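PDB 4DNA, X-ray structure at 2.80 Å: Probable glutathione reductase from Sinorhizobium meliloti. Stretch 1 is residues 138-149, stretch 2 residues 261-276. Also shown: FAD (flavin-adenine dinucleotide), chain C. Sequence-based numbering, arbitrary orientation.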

ATOM      1  N   VAL A 138      30.018  13.233 -18.623  1.00 76.18           N
ATOM      2  CA  VAL A 138      29.074  12.186 -18.283  1.00 73.88           C
ATOM      3  C   VAL A 138      28.131  11.916 -19.446  1.00 72.66           C
ATOM      4  O   VAL A 138      27.491  12.822 -19.958  1.00 74.24           O
ATOM      5  CB  VAL A 138      28.279  12.549 -17.025  1.00 73.44           C
ATOM      6  CG1 VAL A 138      27.117  11.586 -16.827  1.00 71.23           C
ATOM      7  CG2 VAL A 138      29.203  12.543 -15.821  1.00 76.63           C
ATOM      8  N   ILE A 139      28.057  10.665 -19.861  1.00 71.46           N
ATOM      9  CA  ILE A 139      27.178  10.279 -20.946  1.00 72.13           C
ATOM     10  C   ILE A 139      25.912   9.615 -20.374  1.00 70.79           C
ATOM     11  O   ILE A 139      25.860   8.398 -20.176  1.00 69.15           O
ATOM     12  CB  ILE A 139      27.919   9.361 -21.940  1.00 71.40           C
ATOM     13  CG1 ILE A 139      29.058  10.126 -22.585  1.00 72.35           C
ATOM     14  CG2 ILE A 139      26.988   8.850 -23.023  1.00 71.86           C
ATOM     15  CD1 ILE A 139      30.031   9.229 -23.309  1.00 74.45           C
ATOM     16  N   ALA A 140      24.904  10.433 -20.100  1.00 70.99           N
ATOM     17  CA  ALA A 140      23.646   9.954 -19.542  1.00 69.01           C
ATOM     18  C   ALA A 140      22.562  10.050 -20.599  1.00 69.94           C
ATOM     19  O   ALA A 140      21.546  10.730 -20.436  1.00 72.90           O
ATOM     20  CB  ALA A 140      23.280  10.750 -18.308  1.00 72.25           C
ATOM     21  N   VAL A 141      22.798   9.325 -21.677  1.00 71.11           N
ATOM     22  CA  VAL A 141      22.091   9.485 -22.937  1.00 72.85           C
ATOM     23  C   VAL A 141      20.826   8.615 -23.050  1.00 72.48           C
ATOM     24  O   VAL A 141      19.935   8.903 -23.855  1.00 72.44           O
ATOM     25  CB  VAL A 141      23.110   9.251 -24.083  1.00 73.97           C
ATOM     26  CG1 VAL A 141      22.631   8.259 -25.120  1.00 73.97           C
ATOM     27  CG2 VAL A 141      23.540  10.570 -24.699  1.00 75.06           C
ATOM     28  N   GLY A 142      20.750   7.561 -22.238  1.00 70.73           N
ATOM     29  CA  GLY A 142      19.639   6.614 -22.296  1.00 69.90           C
ATOM     30  C   GLY A 142      19.506   5.895 -23.630  1.00 71.30           C
ATOM     31  O   GLY A 142      20.322   6.089 -24.534  1.00 72.06           O
ATOM     32  N   GLY A 143      18.466   5.067 -23.749  1.00 71.24           N
ATOM     33  CA  GLY A 143      18.165   4.335 -24.977  1.00 71.33           C
ATOM     34  C   GLY A 143      16.907   4.830 -25.667  1.00 71.47           C
ATOM     35  O   GLY A 143      16.480   5.958 -25.447  1.00 71.28           O
ATOM     36  N   HIS A 144      16.320   3.973 -26.500  1.00 71.55           N
ATOM     37  CA  HIS A 144      15.118   4.279 -27.278  1.00 70.11           C
ATOM     38  C   HIS A 144      14.464   2.982 -27.642  1.00 73.30           C
ATOM     39  O   HIS A 144      15.122   1.942 -27.597  1.00 73.80           O
ATOM     40  CB  HIS A 144      15.460   5.058 -28.545  1.00 73.36           C
ATOM     41  CG  HIS A 144      16.441   4.352 -29.459  1.00 75.12           C
ATOM     42  ND1 HIS A 144      16.111   3.263 -30.179  1.00 75.64           N
ATOM     43  CD2 HIS A 144      17.776   4.625 -29.756  1.00 74.97           C
ATOM     44  CE1 HIS A 144      17.176   2.859 -30.893  1.00 79.42           C
ATOM     45  NE2 HIS A 144      18.194   3.692 -30.630  1.00 77.06           N
ATOM     46  N   PRO A 145      13.169   3.004 -28.024  1.00 72.42           N
ATOM     47  CA  PRO A 145      12.542   1.718 -28.335  1.00 72.54           C
ATOM     48  C   PRO A 145      13.200   1.107 -29.554  1.00 75.68           C
ATOM     49  O   PRO A 145      13.628   1.832 -30.445  1.00 75.57           O
ATOM     50  CB  PRO A 145      11.092   2.089 -28.651  1.00 70.78           C
ATOM     51  CG  PRO A 145      10.897   3.450 -28.056  1.00 70.72           C
ATOM     52  CD  PRO A 145      12.229   4.125 -28.180  1.00 70.66           C
ATOM     53  N   SER A 146      13.298  -0.218 -29.569  1.00 79.37           N
ATOM     54  CA  SER A 146      13.921  -0.936 -30.675  1.00 80.17           C
ATOM     55  C   SER A 146      13.145  -0.767 -31.978  1.00 80.67           C
ATOM     56  O   SER A 146      11.943  -1.023 -32.023  1.00 82.27           O
ATOM     57  CB  SER A 146      14.053  -2.429 -30.354  1.00 80.24           C
ATOM     58  OG  SER A 146      14.798  -2.634 -29.165  1.00 78.71           O
ATOM     59  N   PRO A 147      13.826  -0.312 -33.042  1.00 85.26           N
ATOM     60  CA  PRO A 147      13.210  -0.458 -34.346  1.00 85.91           C
ATOM     61  C   PRO A 147      13.520  -1.867 -34.830  1.00 88.23           C
ATOM     62  O   PRO A 147      14.621  -2.392 -34.585  1.00 88.88           O
ATOM     63  CB  PRO A 147      13.931   0.586 -35.210  1.00 90.01           C
ATOM     64  CG  PRO A 147      15.016   1.185 -34.352  1.00 93.29           C
ATOM     65  CD  PRO A 147      15.153   0.319 -33.133  1.00 87.37           C
ATOM     66  N   HIS A 148      12.549  -2.490 -35.486  1.00 88.31           N
ATOM     67  CA  HIS A 148      12.731  -3.851 -35.931  1.00 87.99           C
ATOM     68  C   HIS A 148      12.808  -3.891 -37.416  1.00 87.71           C
ATOM     69  O   HIS A 148      11.968  -4.519 -38.073  1.00 88.66           O
ATOM     70  CB  HIS A 148      11.622  -4.725 -35.367  1.00 87.55           C
ATOM     71  CG  HIS A 148      11.748  -4.946 -33.880  1.00 89.40           C
ATOM     72  ND1 HIS A 148      12.287  -6.070 -33.354  1.00 91.01           N
ATOM     73  CD2 HIS A 148      11.427  -4.118 -32.801  1.00 85.29           C
ATOM     74  CE1 HIS A 148      12.292  -5.977 -32.007  1.00 87.01           C
ATOM     75  NE2 HIS A 148      11.763  -4.781 -31.669  1.00 82.71           N
ATOM     76  N   ASP A 149      13.836  -3.232 -37.958  1.00 88.32           N
ATOM     77  CA  ASP A 149      13.941  -2.997 -39.406  1.00 88.87           C
ATOM     78  C   ASP A 149      13.856  -4.278 -40.242  1.00 89.63           C
ATOM     79  O   ASP A 149      13.592  -4.234 -41.441  1.00 89.96           O
ATOM     80  CB  ASP A 149      15.199  -2.185 -39.748  1.00 89.35           C
ATOM     81  CG  ASP A 149      15.074  -0.698 -39.369  1.00 91.60           C
ATOM     82  OD1 ASP A 149      14.168  -0.324 -38.592  1.00 90.68           O
ATOM     83  OD2 ASP A 149      15.896   0.110 -39.850  1.00 93.28           O
TER
HETATM   84  PA  FAD C 500      16.748   8.991 -20.133  1.00 71.98           P
HETATM   85  O1A FAD C 500      16.465   7.912 -21.164  1.00 70.48           O
HETATM   86  O2A FAD C 500      15.779   9.324 -19.020  1.00 72.80           O
HETATM   87  O5B FAD C 500      17.058  10.368 -20.898  1.00 72.78           O
HETATM   88  C5B FAD C 500      18.336  10.672 -21.472  1.00 72.43           C
HETATM   89  C4B FAD C 500      18.116  11.902 -22.339  1.00 72.55           C
HETATM   90  O4B FAD C 500      19.211  12.164 -23.216  1.00 71.01           O
HETATM   91  C3B FAD C 500      16.890  11.704 -23.209  1.00 72.84           C
HETATM   92  O3B FAD C 500      15.953  12.751 -22.916  1.00 71.60           O
HETATM   93  C2B FAD C 500      17.419  11.742 -24.630  1.00 72.62           C
HETATM   94  O2B FAD C 500      16.487  12.358 -25.519  1.00 72.55           O
HETATM   95  C1B FAD C 500      18.706  12.543 -24.498  1.00 73.72           C
HETATM   96  N9A FAD C 500      19.735  12.217 -25.514  1.00 74.97           N
HETATM   97  C8A FAD C 500      19.904  11.006 -26.078  1.00 75.00           C
HETATM   98  N7A FAD C 500      20.941  10.989 -26.950  1.00 76.00           N
HETATM   99  C5A FAD C 500      21.458  12.223 -26.940  1.00 76.74           C
HETATM  100  C6A FAD C 500      22.580  12.864 -27.644  1.00 78.41           C
HETATM  101  N6A FAD C 500      23.292  12.115 -28.521  1.00 79.46           N
HETATM  102  N1A FAD C 500      22.830  14.174 -27.379  1.00 78.97           N
HETATM  103  C2A FAD C 500      22.071  14.872 -26.498  1.00 78.08           C
HETATM  104  N3A FAD C 500      21.027  14.341 -25.820  1.00 77.06           N
HETATM  105  C4A FAD C 500      20.674  13.037 -25.996  1.00 76.58           C
HETATM  106  N1  FAD C 500      11.503   3.064 -14.609  1.00 64.60           N
HETATM  107  C2  FAD C 500      11.065   2.931 -13.336  1.00 64.16           C
HETATM  108  O2  FAD C 500      11.893   2.949 -12.400  1.00 64.41           O
HETATM  109  N3  FAD C 500       9.758   2.777 -13.051  1.00 64.02           N
HETATM  110  C4  FAD C 500       8.799   2.742 -13.998  1.00 64.26           C
HETATM  111  O4  FAD C 500       7.591   2.608 -13.684  1.00 64.22           O
HETATM  112  C4X FAD C 500       9.208   2.874 -15.419  1.00 64.55           C
HETATM  113  N5  FAD C 500       8.310   2.854 -16.428  1.00 64.58           N
HETATM  114  C5X FAD C 500       8.728   2.987 -17.716  1.00 65.29           C
HETATM  115  C6  FAD C 500       7.800   2.965 -18.757  1.00 65.50           C
HETATM  116  C7  FAD C 500       8.221   3.091 -20.085  1.00 65.90           C
HETATM  117  C7M FAD C 500       7.179   3.064 -21.175  1.00 66.33           C
HETATM  118  C8  FAD C 500       9.675   3.268 -20.398  1.00 66.03           C
HETATM  119  C8M FAD C 500      10.186   3.424 -21.805  1.00 66.53           C
HETATM  120  C9  FAD C 500      10.600   3.288 -19.364  1.00 66.02           C
HETATM  121  C9A FAD C 500      10.184   3.152 -18.040  1.00 65.10           C
HETATM  122  N10 FAD C 500      11.134   3.177 -16.999  1.00 65.06           N
HETATM  123  C10 FAD C 500      10.664   3.040 -15.671  1.00 64.81           C
HETATM  124  C1' FAD C 500      12.564   3.333 -17.318  1.00 65.65           C
HETATM  125  C2' FAD C 500      13.089   4.742 -17.083  1.00 67.39           C
HETATM  126  O2' FAD C 500      12.295   5.677 -17.820  1.00 66.91           O
HETATM  127  C3' FAD C 500      14.566   4.836 -17.472  1.00 69.69           C
HETATM  128  O3' FAD C 500      15.258   3.745 -16.853  1.00 68.86           O
HETATM  129  C4' FAD C 500      15.220   6.150 -17.043  1.00 68.81           C
HETATM  130  O4' FAD C 500      14.639   7.235 -17.778  1.00 70.33           O
HETATM  131  C5' FAD C 500      16.719   6.124 -17.289  1.00 70.03           C
HETATM  132  O5' FAD C 500      17.153   7.446 -17.600  1.00 71.78           O
HETATM  133  P   FAD C 500      18.582   7.789 -18.274  1.00 71.47           P
HETATM  134  O1P FAD C 500      19.393   8.639 -17.315  1.00 71.86           O
HETATM  135  O2P FAD C 500      19.182   6.538 -18.869  1.00 71.28           O
HETATM  136  O3P FAD C 500      18.210   8.763 -19.496  1.00 72.18           O
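Stretch 2, residues 261-276: MLALGRMPNTNGLGLE

Stretch 2 lies against stretch 1 as a short antiparallel pairing, and together the two bury 841 Å² of surface. Strand 266-268 runs at 147° to strand 143-145, with the axes 4.1 Å apart at closest approach. CA-CA distances are 3.6 Å for G143-P268, 5.3 Å for H144-M267 and 4.2 Å for P145-R266. Of the three bridged pairs, the middle one is the hydrogen-bonded pair: M267 N donates to H144 O and H144 N to M267 O, both at 2.6 Å, although the position of M267 O is less certain. Past the strand, S146 N donates a further backbone hydrogen bond to G265 O at 3.2 Å.

Three residues of stretch 2 cover most of its share. N269, the largest contributor, follows the strand in a loop conformation (phi/psi -74/69) and points its CA-to-CB bond toward stretch 1. Its backbone N donates to G142 O at 3.2 Å, while its amide ND2 donates to V141 O at 3.2 Å and, weakly, to G143 O at 3.1 Å, so one residue holds three successive carbonyls. M267, a selenomethionine, is extended (-137/156) and shares a sheet face with H144; its CB lies 3.7 Å from H144 CE1, and its SE reaches 4.0 Å from P147 CD. The CA-to-CB bond of R266 (-119/164) points sideways, but the end of the side chain comes nearer, and its guanidinium lies between H144 CA over one face and the flavin methyl C8M of FAD over the opposite face, with NH1 3.5 Å from P145 CG.

Apolar and weaker contacts flank this center. I139 CG2 meets L273 CD2 and I139 CD1 meets L275 CD2, each at 4.2 Å, and V141 CG2 lies 4.3 Å from L273 CD2. Beyond S146, H148 NE2 makes a weak hydrogen bond to L264 O at 3.4 Å, and H148 CD2 approaches L262 CD1 to 4.2 Å.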

HETATM    1  N   MSE A 261       1.426  -2.300 -31.780  1.00 66.58           N
HETATM    2  CA  MSE A 261       2.504  -1.796 -30.966  1.00 66.64           C
HETATM    3  C   MSE A 261       3.574  -2.821 -30.818  1.00 68.06           C
HETATM    4  O   MSE A 261       3.307  -3.973 -30.444  1.00 66.57           O
HETATM    5  CB  MSE A 261       1.963  -1.468 -29.587  1.00 65.44           C
HETATM    6  CG  MSE A 261       3.017  -0.746 -28.761  1.00 68.10           C
HETATM    7 SE   MSE A 261       2.119  -0.229 -27.092  1.00 81.69          SE
HETATM    8  CE  MSE A 261       3.081   1.436 -26.681  1.00 69.35           C
ATOM      9  N   LEU A 262       4.803  -2.395 -31.099  1.00 68.17           N
ATOM     10  CA  LEU A 262       5.987  -3.177 -30.776  1.00 68.13           C
ATOM     11  C   LEU A 262       6.575  -2.746 -29.439  1.00 70.17           C
ATOM     12  O   LEU A 262       7.092  -1.635 -29.303  1.00 69.33           O
ATOM     13  CB  LEU A 262       7.035  -3.034 -31.855  1.00 70.71           C
ATOM     14  CG  LEU A 262       6.564  -3.391 -33.247  1.00 68.67           C
ATOM     15  CD1 LEU A 262       7.665  -2.977 -34.199  1.00 69.09           C
ATOM     16  CD2 LEU A 262       6.233  -4.874 -33.355  1.00 66.32           C
ATOM     17  N   ALA A 263       6.483  -3.640 -28.458  1.00 71.41           N
ATOM     18  CA  ALA A 263       6.998  -3.390 -27.126  1.00 68.25           C
ATOM     19  C   ALA A 263       8.003  -4.462 -26.752  1.00 71.27           C
ATOM     20  O   ALA A 263       7.911  -5.042 -25.672  1.00 71.48           O
ATOM     21  CB  ALA A 263       5.859  -3.360 -26.119  1.00 67.55           C
ATOM     22  N   LEU A 264       8.961  -4.728 -27.642  1.00 72.78           N
ATOM     23  CA  LEU A 264       9.968  -5.764 -27.388  1.00 73.82           C
ATOM     24  C   LEU A 264      11.376  -5.176 -27.310  1.00 75.90           C
ATOM     25  O   LEU A 264      12.128  -5.205 -28.294  1.00 76.65           O
ATOM     26  CB  LEU A 264       9.915  -6.875 -28.439  1.00 74.52           C
ATOM     27  CG  LEU A 264       8.677  -7.010 -29.312  1.00 75.04           C
ATOM     28  CD1 LEU A 264       8.841  -6.161 -30.559  1.00 75.23           C
ATOM     29  CD2 LEU A 264       8.480  -8.466 -29.687  1.00 79.38           C
ATOM     30  N   GLY A 265      11.722  -4.637 -26.140  1.00 72.89           N
ATOM     31  CA  GLY A 265      13.066  -4.135 -25.889  1.00 73.94           C
ATOM     32  C   GLY A 265      13.326  -2.689 -26.263  1.00 74.41           C
ATOM     33  O   GLY A 265      12.642  -2.107 -27.113  1.00 72.38           O
ATOM     34  N   ARG A 266      14.328  -2.119 -25.598  1.00 74.60           N
ATOM     35  CA  ARG A 266      14.851  -0.787 -25.891  1.00 72.59           C
ATOM     36  C   ARG A 266      16.312  -0.916 -26.294  1.00 75.36           C
ATOM     37  O   ARG A 266      16.925  -1.945 -26.064  1.00 76.04           O
ATOM     38  CB  ARG A 266      14.700   0.123 -24.673  1.00 71.26           C
ATOM     39  CG  ARG A 266      13.251   0.490 -24.383  1.00 68.60           C
ATOM     40  CD  ARG A 266      13.099   1.372 -23.156  1.00 67.29           C
ATOM     41  NE  ARG A 266      13.670   2.718 -23.302  1.00 66.43           N
ATOM     42  CZ  ARG A 266      13.148   3.683 -24.052  1.00 66.13           C
ATOM     43  NH1 ARG A 266      12.055   3.434 -24.762  1.00 68.78           N
ATOM     44  NH2 ARG A 266      13.719   4.888 -24.115  1.00 65.22           N
HETATM   45  N   MSE A 267      16.874   0.116 -26.897  1.00 74.24           N
HETATM   46  CA  MSE A 267      18.246   0.055 -27.329  1.00 76.89           C
HETATM   47  C   MSE A 267      18.968   1.301 -27.025  1.00 74.50           C
HETATM   48  O   MSE A 267      18.321   2.326 -26.880  1.00 74.47           O
HETATM   49  CB  MSE A 267      18.210  -0.065 -28.808  1.00 81.29           C
HETATM   50  CG  MSE A 267      18.297  -1.530 -29.141  1.00102.33           C
HETATM   51 SE   MSE A 267      17.980  -1.504 -31.045  1.00127.57          SE
HETATM   52  CE  MSE A 267      17.956  -3.439 -31.370  1.00 89.17           C
ATOM     53  N   PRO A 268      20.282   1.267 -26.906  1.00 76.52           N
ATOM     54  CA  PRO A 268      20.946   2.478 -26.437  1.00 74.64           C
ATOM     55  C   PRO A 268      21.290   3.447 -27.552  1.00 75.09           C
ATOM     56  O   PRO A 268      21.686   3.016 -28.623  1.00 76.60           O
ATOM     57  CB  PRO A 268      22.215   1.941 -25.753  1.00 75.90           C
ATOM     58  CG  PRO A 268      22.015   0.449 -25.631  1.00 76.43           C
ATOM     59  CD  PRO A 268      21.167   0.097 -26.817  1.00 78.57           C
ATOM     60  N   ASN A 269      21.137   4.744 -27.286  1.00 72.99           N
ATOM     61  CA  ASN A 269      21.420   5.801 -28.257  1.00 75.19           C
ATOM     62  C   ASN A 269      22.897   6.014 -28.458  1.00 76.91           C
ATOM     63  O   ASN A 269      23.427   7.061 -28.086  1.00 76.35           O
ATOM     64  CB  ASN A 269      20.848   7.134 -27.791  1.00 74.17           C
ATOM     65  CG  ASN A 269      19.346   7.127 -27.688  1.00 74.15           C
ATOM     66  OD1 ASN A 269      18.657   6.642 -28.589  1.00 74.69           O
ATOM     67  ND2 ASN A 269      18.820   7.682 -26.584  1.00 71.27           N
ATOM     68  N   THR A 270      23.569   5.045 -29.062  1.00 78.01           N
ATOM     69  CA  THR A 270      25.021   5.130 -29.171  1.00 79.06           C
ATOM     70  C   THR A 270      25.554   5.311 -30.600  1.00 83.30           C
ATOM     71  O   THR A 270      26.725   5.641 -30.802  1.00 85.11           O
ATOM     72  CB  THR A 270      25.714   3.968 -28.428  1.00 79.91           C
ATOM     73  OG1 THR A 270      25.240   2.707 -28.917  1.00 79.13           O
ATOM     74  CG2 THR A 270      25.416   4.052 -26.947  1.00 77.68           C
ATOM     75  N   ASN A 271      24.673   5.139 -31.580  1.00 83.22           N
ATOM     76  CA  ASN A 271      25.004   5.374 -32.982  1.00 86.58           C
ATOM     77  C   ASN A 271      25.283   6.831 -33.302  1.00 87.29           C
ATOM     78  O   ASN A 271      24.519   7.722 -32.916  1.00 86.88           O
ATOM     79  CB  ASN A 271      23.900   4.829 -33.893  1.00 86.86           C
ATOM     80  CG  ASN A 271      24.001   3.331 -34.080  1.00 86.67           C
ATOM     81  OD1 ASN A 271      25.055   2.810 -34.468  1.00 89.57           O
ATOM     82  ND2 ASN A 271      22.917   2.625 -33.795  1.00 82.48           N
ATOM     83  N   GLY A 272      26.388   7.061 -34.007  1.00 90.40           N
ATOM     84  CA  GLY A 272      26.808   8.407 -34.386  1.00 90.91           C
ATOM     85  C   GLY A 272      26.760   9.369 -33.216  1.00 90.02           C
ATOM     86  O   GLY A 272      26.243  10.479 -33.341  1.00 92.20           O
ATOM     87  N   LEU A 273      27.276   8.918 -32.072  1.00 89.37           N
ATOM     88  CA  LEU A 273      27.431   9.756 -30.885  1.00 88.18           C
ATOM     89  C   LEU A 273      28.887  10.193 -30.749  1.00 87.56           C
ATOM     90  O   LEU A 273      29.231  10.973 -29.861  1.00 87.31           O
ATOM     91  CB  LEU A 273      26.963   9.004 -29.636  1.00 85.42           C
ATOM     92  CG  LEU A 273      27.063   9.676 -28.256  1.00 83.74           C
ATOM     93  CD1 LEU A 273      26.378  11.031 -28.216  1.00 83.44           C
ATOM     94  CD2 LEU A 273      26.495   8.775 -27.174  1.00 81.22           C
ATOM     95  N   GLY A 274      29.735   9.693 -31.648  1.00 89.31           N
ATOM     96  CA  GLY A 274      31.143  10.057 -31.673  1.00 89.37           C
ATOM     97  C   GLY A 274      31.976   9.249 -30.695  1.00 89.35           C
ATOM     98  O   GLY A 274      33.109   9.627 -30.378  1.00 90.81           O
ATOM     99  N   LEU A 275      31.423   8.130 -30.227  1.00 88.64           N
ATOM    100  CA  LEU A 275      32.096   7.252 -29.259  1.00 87.42           C
ATOM    101  C   LEU A 275      33.398   6.690 -29.796  1.00 87.94           C
ATOM    102  O   LEU A 275      34.416   6.705 -29.113  1.00 86.34           O
ATOM    103  CB  LEU A 275      31.188   6.090 -28.842  1.00 85.48           C
ATOM    104  CG  LEU A 275      29.836   6.390 -28.201  1.00 83.69           C
ATOM    105  CD1 LEU A 275      29.239   5.091 -27.692  1.00 81.95           C
ATOM    106  CD2 LEU A 275      29.975   7.401 -27.074  1.00 83.12           C
ATOM    107  N   GLU A 276      33.332   6.187 -31.023  1.00 90.14           N
ATOM    108  CA  GLU A 276      34.453   5.562 -31.724  1.00 89.67           C
ATOM    109  C   GLU A 276      35.654   6.502 -31.813  1.00 89.96           C
ATOM    110  O   GLU A 276      36.768   6.119 -31.491  1.00 88.62           O
ATOM    111  CB  GLU A 276      33.992   5.093 -33.111  1.00 92.34           C
ATOM    112  CG  GLU A 276      32.910   5.977 -33.764  1.00 93.80           C
ATOM    113  CD  GLU A 276      31.477   5.749 -33.242  1.00 93.13           C
ATOM    114  OE1 GLU A 276      31.184   4.670 -32.681  1.00 89.41           O
ATOM    115  OE2 GLU A 276      30.625   6.661 -33.405  1.00 99.82           O
TER